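Ribonucleoside triphosphate reductase (PDB 1L1L) catalyses the adenosylcobalamin-dependent reduction of ribonucleoside triphosphates to deoxyribonucleotides, working as an allosterically regulated class II monomer. Local coordinates at residues T112-N117 / Y455-S460; W120-R125 / F150-D155; G58-D63 / A447-F452. One frame throughout, in Å; residues are numbered along the deposited sequence.

Contact 1: residues T112-N117 / Y455-S460; sequences TGDSLN and YDWEIS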
# COMPACT_ATOMS: atom_id res chain seq x y z
N THR A 112 -12.88 14.25 3.76
CA THR A 112 -11.49 14.00 4.12
C THR A 112 -10.56 14.07 2.91
O THR A 112 -10.70 13.29 1.97
CB THR A 112 -11.33 12.61 4.79
OG1 THR A 112 -12.16 12.54 5.95
CG2 THR A 112 -9.88 12.38 5.21
N GLY A 113 -9.61 15.00 2.93
CA GLY A 113 -8.67 15.14 1.83
C GLY A 113 -7.69 13.98 1.79
O GLY A 113 -7.47 13.33 2.81
N ASP A 114 -7.11 13.73 0.62
CA ASP A 114 -6.15 12.64 0.43
C ASP A 114 -6.77 11.25 0.66
O ASP A 114 -6.08 10.24 0.54
CB ASP A 114 -4.96 12.76 1.40
CG ASP A 114 -4.26 14.11 1.34
OD1 ASP A 114 -4.33 14.81 0.31
OD2 ASP A 114 -3.62 14.47 2.34
N SER A 115 -8.06 11.20 0.98
CA SER A 115 -8.72 9.93 1.27
C SER A 115 -8.76 8.84 0.20
O SER A 115 -9.05 7.69 0.51
CB SER A 115 -10.15 10.19 1.78
OG SER A 115 -10.95 10.84 0.80
N LEU A 116 -8.46 9.19 -1.05
CA LEU A 116 -8.50 8.22 -2.14
C LEU A 116 -7.15 7.63 -2.55
O LEU A 116 -7.10 6.77 -3.44
CB LEU A 116 -9.18 8.83 -3.38
CG LEU A 116 -10.65 9.23 -3.20
CD1 LEU A 116 -11.12 10.05 -4.41
CD2 LEU A 116 -11.51 7.98 -3.03
N ASN A 117 -6.07 8.09 -1.93
CA ASN A 117 -4.73 7.59 -2.24
C ASN A 117 -4.20 6.89 -0.99
O ASN A 117 -4.30 7.43 0.11
CB ASN A 117 -3.81 8.74 -2.64
CG ASN A 117 -4.38 9.57 -3.78
OD1 ASN A 117 -5.14 10.51 -3.55
ND2 ASN A 117 -4.03 9.21 -5.01
N TYR A 455 -6.72 17.52 -1.98
CA TYR A 455 -5.48 17.13 -1.30
C TYR A 455 -5.12 18.18 -0.26
O TYR A 455 -5.13 19.37 -0.55
CB TYR A 455 -4.33 16.97 -2.30
CG TYR A 455 -4.46 15.75 -3.19
CD1 TYR A 455 -5.04 15.85 -4.46
CD2 TYR A 455 -4.03 14.49 -2.77
CE1 TYR A 455 -5.18 14.74 -5.28
CE2 TYR A 455 -4.18 13.36 -3.59
CZ TYR A 455 -4.76 13.50 -4.85
OH TYR A 455 -4.93 12.40 -5.69
N ASP A 456 -4.77 17.73 0.95
CA ASP A 456 -4.44 18.65 2.05
C ASP A 456 -3.08 19.35 2.01
O ASP A 456 -2.95 20.46 2.52
CB ASP A 456 -4.57 17.93 3.40
CG ASP A 456 -5.96 17.38 3.66
OD1 ASP A 456 -6.96 18.01 3.24
OD2 ASP A 456 -6.07 16.33 4.30
N TRP A 457 -2.07 18.71 1.43
CA TRP A 457 -0.75 19.32 1.40
C TRP A 457 -0.41 20.05 0.12
O TRP A 457 -0.64 19.55 -0.98
CB TRP A 457 0.33 18.27 1.68
CG TRP A 457 0.18 17.66 3.01
CD1 TRP A 457 -0.67 16.67 3.37
CD2 TRP A 457 0.87 18.05 4.20
NE1 TRP A 457 -0.56 16.40 4.71
CE2 TRP A 457 0.38 17.24 5.25
CE3 TRP A 457 1.85 19.01 4.49
CZ2 TRP A 457 0.84 17.35 6.56
CZ3 TRP A 457 2.31 19.12 5.80
CH2 TRP A 457 1.81 18.29 6.81
N GLU A 458 0.15 21.25 0.28
CA GLU A 458 0.51 22.06 -0.86
C GLU A 458 1.45 21.32 -1.81
O GLU A 458 1.23 21.30 -3.01
CB GLU A 458 1.19 23.35 -0.42
CG GLU A 458 1.49 24.27 -1.59
CD GLU A 458 2.28 25.50 -1.19
OE1 GLU A 458 3.47 25.35 -0.82
OE2 GLU A 458 1.70 26.61 -1.24
N ILE A 459 2.49 20.72 -1.25
CA ILE A 459 3.46 20.02 -2.07
C ILE A 459 2.83 18.90 -2.90
O ILE A 459 3.28 18.62 -4.02
CB ILE A 459 4.60 19.45 -1.20
CG1 ILE A 459 5.70 18.88 -2.10
CG2 ILE A 459 4.06 18.39 -0.24
CD1 ILE A 459 6.93 18.43 -1.36
N SER A 460 1.81 18.25 -2.36
CA SER A 460 1.13 17.17 -3.09
C SER A 460 0.32 17.76 -4.24
O SER A 460 0.35 17.24 -5.36
CB SER A 460 0.21 16.38 -2.14
OG SER A 460 0.94 15.81 -1.06
O HOH W 1 -9.29 17.80 3.86
O HOH W 2 -3.71 10.85 -7.32
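Asp-114 and Asn-117, in the two beta turns that lead into strand 119-123, meet Tyr-455 and Asp-456 just ahead of helix 458-467, whose N-cap is Trp-457. Asp-114 is the third residue of a type II turn; with CG anti to its carbonyl carbon (chi1 -54°), its carboxylate reaches across to residues 455-460. Its OD1 accepts the backbone N-H of Asp-456 at 3.0 Å (N to OD1), with a bond angle of 147° and the donor above the carboxylate plane. The other oxygen, OD2, lies in plane at the edge of the Trp-457 indole, 3.8 Å from CD1. Further along, Asn-117 OD1 sits 2.9 Å from Tyr-455 OH near the plane of the phenol ring. A water bridges this pair: it accepts from Asn-117 ND2 and lies 2.6 Å from Tyr-455 OH. ND2 also donates to the backbone O of Cys-419, a residue in disulfide linkage with Cys-119. The carboxylates of Asp-114 and Asp-456 approach to 3.6 Å between their OD2 atoms, their planes 55° apart. Both form salt bridges with Lys-159, whose positive charge probably offsets their repulsion and favours the ionised form of each.

Contact 2: residues W120-R125 / F150-D155; sequences WFVAIR and FSFLFD. Unlike the reference sequence in segment 150-155: Phe-152 (reference Cys).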
# COMPACT_ATOMS: atom_id res chain seq x y z
N TRP A 120 2.33 7.08 -0.23
CA TRP A 120 2.99 8.33 -0.50
C TRP A 120 4.50 8.19 -0.30
O TRP A 120 4.98 7.14 0.15
CB TRP A 120 2.48 9.41 0.47
CG TRP A 120 0.99 9.49 0.63
CD1 TRP A 120 0.17 8.61 1.28
CD2 TRP A 120 0.14 10.50 0.08
NE1 TRP A 120 -1.15 9.02 1.17
CE2 TRP A 120 -1.19 10.17 0.44
CE3 TRP A 120 0.37 11.65 -0.68
CZ2 TRP A 120 -2.29 10.96 0.06
CZ3 TRP A 120 -0.72 12.44 -1.06
CH2 TRP A 120 -2.03 12.08 -0.69
N PHE A 121 5.22 9.24 -0.67
CA PHE A 121 6.67 9.31 -0.47
C PHE A 121 7.01 10.69 0.06
O PHE A 121 6.34 11.66 -0.27
CB PHE A 121 7.44 9.11 -1.77
CG PHE A 121 8.91 9.40 -1.61
CD1 PHE A 121 9.75 8.48 -0.98
CD2 PHE A 121 9.42 10.64 -1.97
CE1 PHE A 121 11.08 8.80 -0.70
CE2 PHE A 121 10.75 10.97 -1.69
CZ PHE A 121 11.57 10.05 -1.06
N VAL A 122 8.05 10.79 0.89
CA VAL A 122 8.45 12.10 1.40
C VAL A 122 9.92 12.03 1.81
O VAL A 122 10.36 11.03 2.37
CB VAL A 122 7.58 12.53 2.62
CG1 VAL A 122 7.76 11.57 3.78
CG2 VAL A 122 7.96 13.94 3.05
N ALA A 123 10.67 13.09 1.49
CA ALA A 123 12.10 13.18 1.83
C ALA A 123 12.24 13.71 3.26
O ALA A 123 11.61 14.71 3.62
CB ALA A 123 12.82 14.11 0.84
N ILE A 124 13.06 13.05 4.08
CA ILE A 124 13.25 13.49 5.46
C ILE A 124 14.32 14.58 5.53
O ILE A 124 15.46 14.31 5.90
CB ILE A 124 13.66 12.32 6.40
CG1 ILE A 124 12.65 11.18 6.29
CG2 ILE A 124 13.68 12.81 7.85
CD1 ILE A 124 11.22 11.60 6.54
N ARG A 125 13.92 15.79 5.16
CA ARG A 125 14.78 16.96 5.21
C ARG A 125 13.90 18.14 5.61
O ARG A 125 12.72 18.18 5.27
CB ARG A 125 15.40 17.25 3.84
CG ARG A 125 14.38 17.49 2.74
CD ARG A 125 15.06 18.08 1.51
NE ARG A 125 14.22 18.07 0.31
CZ ARG A 125 14.16 17.06 -0.56
NH1 ARG A 125 14.91 15.98 -0.38
NH2 ARG A 125 13.36 17.14 -1.62
N PHE A 150 8.06 14.82 9.00
CA PHE A 150 7.53 13.88 9.97
C PHE A 150 6.03 14.09 10.13
O PHE A 150 5.29 13.13 10.39
CB PHE A 150 8.21 14.07 11.33
CG PHE A 150 9.70 13.86 11.29
CD1 PHE A 150 10.23 12.57 11.28
CD2 PHE A 150 10.56 14.94 11.24
CE1 PHE A 150 11.61 12.36 11.22
CE2 PHE A 150 11.95 14.75 11.18
CZ PHE A 150 12.47 13.46 11.17
N SER A 151 5.61 15.34 10.01
CA SER A 151 4.19 15.67 10.13
C SER A 151 3.44 15.09 8.94
O SER A 151 2.32 14.59 9.09
CB SER A 151 3.99 17.19 10.17
OG SER A 151 4.51 17.72 11.38
N PHE A 152 4.07 15.17 7.77
CA PHE A 152 3.48 14.65 6.54
C PHE A 152 3.30 13.15 6.69
O PHE A 152 2.21 12.61 6.46
CB PHE A 152 4.40 14.93 5.34
CG PHE A 152 3.86 14.42 4.04
CD1 PHE A 152 2.94 15.18 3.31
CD2 PHE A 152 4.18 13.14 3.59
CE1 PHE A 152 2.35 14.67 2.16
CE2 PHE A 152 3.59 12.63 2.43
CZ PHE A 152 2.67 13.39 1.72
N LEU A 153 4.37 12.46 7.07
CA LEU A 153 4.30 11.02 7.26
C LEU A 153 3.25 10.63 8.31
O LEU A 153 2.45 9.72 8.08
CB LEU A 153 5.68 10.48 7.66
CG LEU A 153 5.77 9.00 8.02
CD1 LEU A 153 6.94 8.38 7.31
CD2 LEU A 153 5.90 8.85 9.51
N PHE A 154 3.27 11.32 9.45
CA PHE A 154 2.35 11.07 10.56
C PHE A 154 0.90 11.21 10.08
O PHE A 154 0.04 10.37 10.35
CB PHE A 154 2.64 12.10 11.67
CG PHE A 154 2.05 11.76 13.03
CD1 PHE A 154 1.40 10.55 13.27
CD2 PHE A 154 2.20 12.66 14.09
CE1 PHE A 154 0.90 10.25 14.53
CE2 PHE A 154 1.70 12.36 15.36
CZ PHE A 154 1.05 11.15 15.58
N ASP A 155 0.64 12.28 9.34
CA ASP A 155 -0.71 12.55 8.84
C ASP A 155 -1.22 11.47 7.88
O ASP A 155 -2.27 10.87 8.12
CB ASP A 155 -0.74 13.94 8.18
CG ASP A 155 -2.14 14.38 7.78
OD1 ASP A 155 -3.07 14.16 8.58
OD2 ASP A 155 -2.30 14.94 6.68
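Phe-152, a cysteine in the reference sequence, pushes its ring between Trp-120 and Val-122. The edge of Phe-152 is turned toward the face of the Trp-120 six-membered ring in an offset edge-to-face stack, with centroids 5.9 Å apart and planes at 79°; the closest atoms are Phe-152 CZ and Trp-120 CE3, at 3.8 Å. Val-122 meets the ring obliquely at CD2, the two side chains sliding past each other in opposite directions: Val-122 CB comes within 3.6 Å of Phe-152 CD2, while CG1 and CG2 of Val-122 each stand 3.9 Å from Phe-152 CD2. A chi1 of 180° swings the Phe-152 ring away from its own backbone N and out toward the strand. A second, separate touch lies nearer the start of the helix segment: the CG2 methyl of Ile-124 approaches Phe-150 CZ at 3.6 Å, the two side chains crossing at about a right angle.

The elements joined here belong to a beta-alpha-beta crossover of the ten-stranded alpha-beta barrel: strand 119-123 leads through a connection holding two short strands to helix 148-158, and the chain then returns as strand 162-166, parallel to and paired with the first. The axes of 120-123 and 150-155 run nearly antiparallel (163°) and come within 8.8 Å.

Beyond this layer, Trp-457 makes another edge-to-face pair with Phe-152. Its indole NE1 is held by Asp-155, one turn further along the helix, and Asp-155 in turn forms salt bridges with Arg-224 and Lys-159. Phe-150 also packs on Ile-304 of helix 298-313 and Ile-235 of helix 224-236, while Leu-153 lies against Val-163 and Phe-165 of the neighbouring strand.

Contact 3: residues G58-D63 / A447-F452; sequences GNINLD and AKRVTF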
# COMPACT_ATOMS: atom_id res chain seq x y z
N GLY A 58 -18.86 7.54 -6.80
CA GLY A 58 -17.91 8.39 -6.12
C GLY A 58 -16.79 8.85 -7.03
O GLY A 58 -16.32 9.98 -6.92
N ASN A 59 -16.34 7.98 -7.94
CA ASN A 59 -15.25 8.33 -8.84
C ASN A 59 -15.68 9.21 -10.01
O ASN A 59 -15.01 10.19 -10.34
CB ASN A 59 -14.58 7.05 -9.38
CG ASN A 59 -13.41 7.34 -10.31
OD1 ASN A 59 -13.56 7.41 -11.53
ND2 ASN A 59 -12.22 7.52 -9.73
N ILE A 60 -16.79 8.85 -10.64
CA ILE A 60 -17.27 9.61 -11.80
C ILE A 60 -17.55 11.08 -11.49
O ILE A 60 -17.24 11.97 -12.29
CB ILE A 60 -18.55 8.95 -12.40
CG1 ILE A 60 -18.82 9.50 -13.80
CG2 ILE A 60 -19.74 9.21 -11.50
CD1 ILE A 60 -17.82 9.07 -14.83
N ASN A 61 -18.12 11.34 -10.31
CA ASN A 61 -18.46 12.69 -9.88
C ASN A 61 -17.26 13.55 -9.52
O ASN A 61 -17.41 14.64 -8.95
CB ASN A 61 -19.43 12.65 -8.71
CG ASN A 61 -20.82 12.20 -9.14
OD1 ASN A 61 -21.37 12.73 -10.11
ND2 ASN A 61 -21.40 11.25 -8.42
N LEU A 62 -16.07 13.06 -9.86
CA LEU A 62 -14.84 13.81 -9.60
C LEU A 62 -14.43 14.56 -10.86
O LEU A 62 -13.67 15.53 -10.78
CB LEU A 62 -13.71 12.86 -9.17
CG LEU A 62 -13.74 12.36 -7.72
CD1 LEU A 62 -12.56 11.41 -7.50
CD2 LEU A 62 -13.67 13.55 -6.76
N ASP A 63 -14.91 14.11 -12.02
CA ASP A 63 -14.58 14.76 -13.28
C ASP A 63 -14.76 16.27 -13.06
O ASP A 63 -15.84 16.72 -12.68
CB ASP A 63 -15.47 14.27 -14.42
CG ASP A 63 -15.00 14.77 -15.79
OD1 ASP A 63 -14.90 16.00 -15.96
OD2 ASP A 63 -14.73 13.94 -16.67
N ALA A 447 -8.40 6.43 -12.78
CA ALA A 447 -7.23 6.95 -12.08
C ALA A 447 -7.06 8.44 -12.32
O ALA A 447 -6.89 9.22 -11.37
CB ALA A 447 -5.98 6.20 -12.54
N LYS A 448 -7.12 8.85 -13.58
CA LYS A 448 -6.96 10.25 -13.93
C LYS A 448 -7.89 11.13 -13.11
O LYS A 448 -7.50 12.21 -12.67
CB LYS A 448 -7.26 10.47 -15.42
CG LYS A 448 -6.72 11.78 -15.95
CD LYS A 448 -5.21 11.67 -16.19
CE LYS A 448 -4.61 13.00 -16.59
NZ LYS A 448 -3.24 12.82 -17.13
N ARG A 449 -9.12 10.67 -12.90
CA ARG A 449 -10.07 11.45 -12.12
C ARG A 449 -9.64 11.61 -10.66
O ARG A 449 -9.75 12.70 -10.09
CB ARG A 449 -11.46 10.84 -12.21
CG ARG A 449 -12.23 11.25 -13.50
CD ARG A 449 -13.73 10.92 -13.41
NE ARG A 449 -13.98 9.47 -13.39
CZ ARG A 449 -13.90 8.68 -14.45
NH1 ARG A 449 -13.56 9.17 -15.64
NH2 ARG A 449 -14.14 7.38 -14.32
N VAL A 450 -9.15 10.54 -10.06
CA VAL A 450 -8.71 10.62 -8.68
C VAL A 450 -7.76 11.81 -8.50
O VAL A 450 -7.77 12.47 -7.46
CB VAL A 450 -8.01 9.30 -8.24
CG1 VAL A 450 -7.37 9.46 -6.87
CG2 VAL A 450 -9.02 8.17 -8.20
N THR A 451 -6.96 12.10 -9.51
CA THR A 451 -6.01 13.22 -9.43
C THR A 451 -6.67 14.60 -9.28
O THR A 451 -5.97 15.60 -9.09
CB THR A 451 -5.06 13.26 -10.64
OG1 THR A 451 -5.76 13.71 -11.80
CG2 THR A 451 -4.47 11.90 -10.90
N PHE A 452 -7.99 14.66 -9.38
CA PHE A 452 -8.68 15.94 -9.21
C PHE A 452 -9.38 16.01 -7.85
O PHE A 452 -10.12 16.96 -7.57
CB PHE A 452 -9.70 16.18 -10.34
CG PHE A 452 -9.07 16.49 -11.67
CD1 PHE A 452 -8.64 15.47 -12.51
CD2 PHE A 452 -8.88 17.81 -12.08
CE1 PHE A 452 -8.05 15.75 -13.73
CE2 PHE A 452 -8.29 18.10 -13.30
CZ PHE A 452 -7.87 17.07 -14.13
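Asn-59 receives the guanidinium of Arg-449 through oxygens of both its side chain and its backbone. Its amide OD1 accepts from Arg-449 NE at 2.8 Å (132° at the hydrogen), with the donor above the amide carbonyl plane, and weakly from NH2, also at 2.8 Å; the amide and guanidinium planes are 71° apart. A further weak bond joins Arg-449 NE to Asn-59 O. The arginine chain bends at chi3 (-68°), turning NE and NH2 toward the asparagine, while NH1 is taken by Glu-81 and by Tyr-532 of helix 512-536. The other end of the Asn-59 amide, ND2, donates to Tyr-446 O.

These bonds join the C-terminal end of helix 48-60 to the last turns of helix 436-450. Past the first helix the chain makes a type I turn from Ile-60 to Asp-63, whose end passes alongside the arginine chain.

Van der Waals contacts complete the interface. Ile-60 CD1 lies over the centre of one guanidinium face, 3.9 Å above its plane, and Asp-63 CB touches Arg-449 CD at 3.9 Å. Leu-62 directs CD1 onto the backbone of the second helix, 4.1 Å from Val-450 CA, and Val-450 CG2 lies 3.6 Å from Asn-59 ND2.

Overall arrangement
From the N terminus, the end of helix 48-60 opens the loop of contact 3, and the turns at 112-117 open that of contact 1. Contact 2 then closes a short loop, nested inside both long ones. Later the end of helix 436-450 closes contact 3, and the start of helix 458-467 closes contact 1, so these two cross. Contact 1 touches both others: Leu-116 meets Leu-62 of contact 3, and Asp-114 packs on Trp-120 of contact 2. Contacts 2 and 3 stay about 9 Å apart at their nearest atoms. Thus contact 3 joins helix 48-60 to helix 436-450, contact 1 the loop before strand 119-123 to helix 458-467, and contact 2 that strand to helix 148-158.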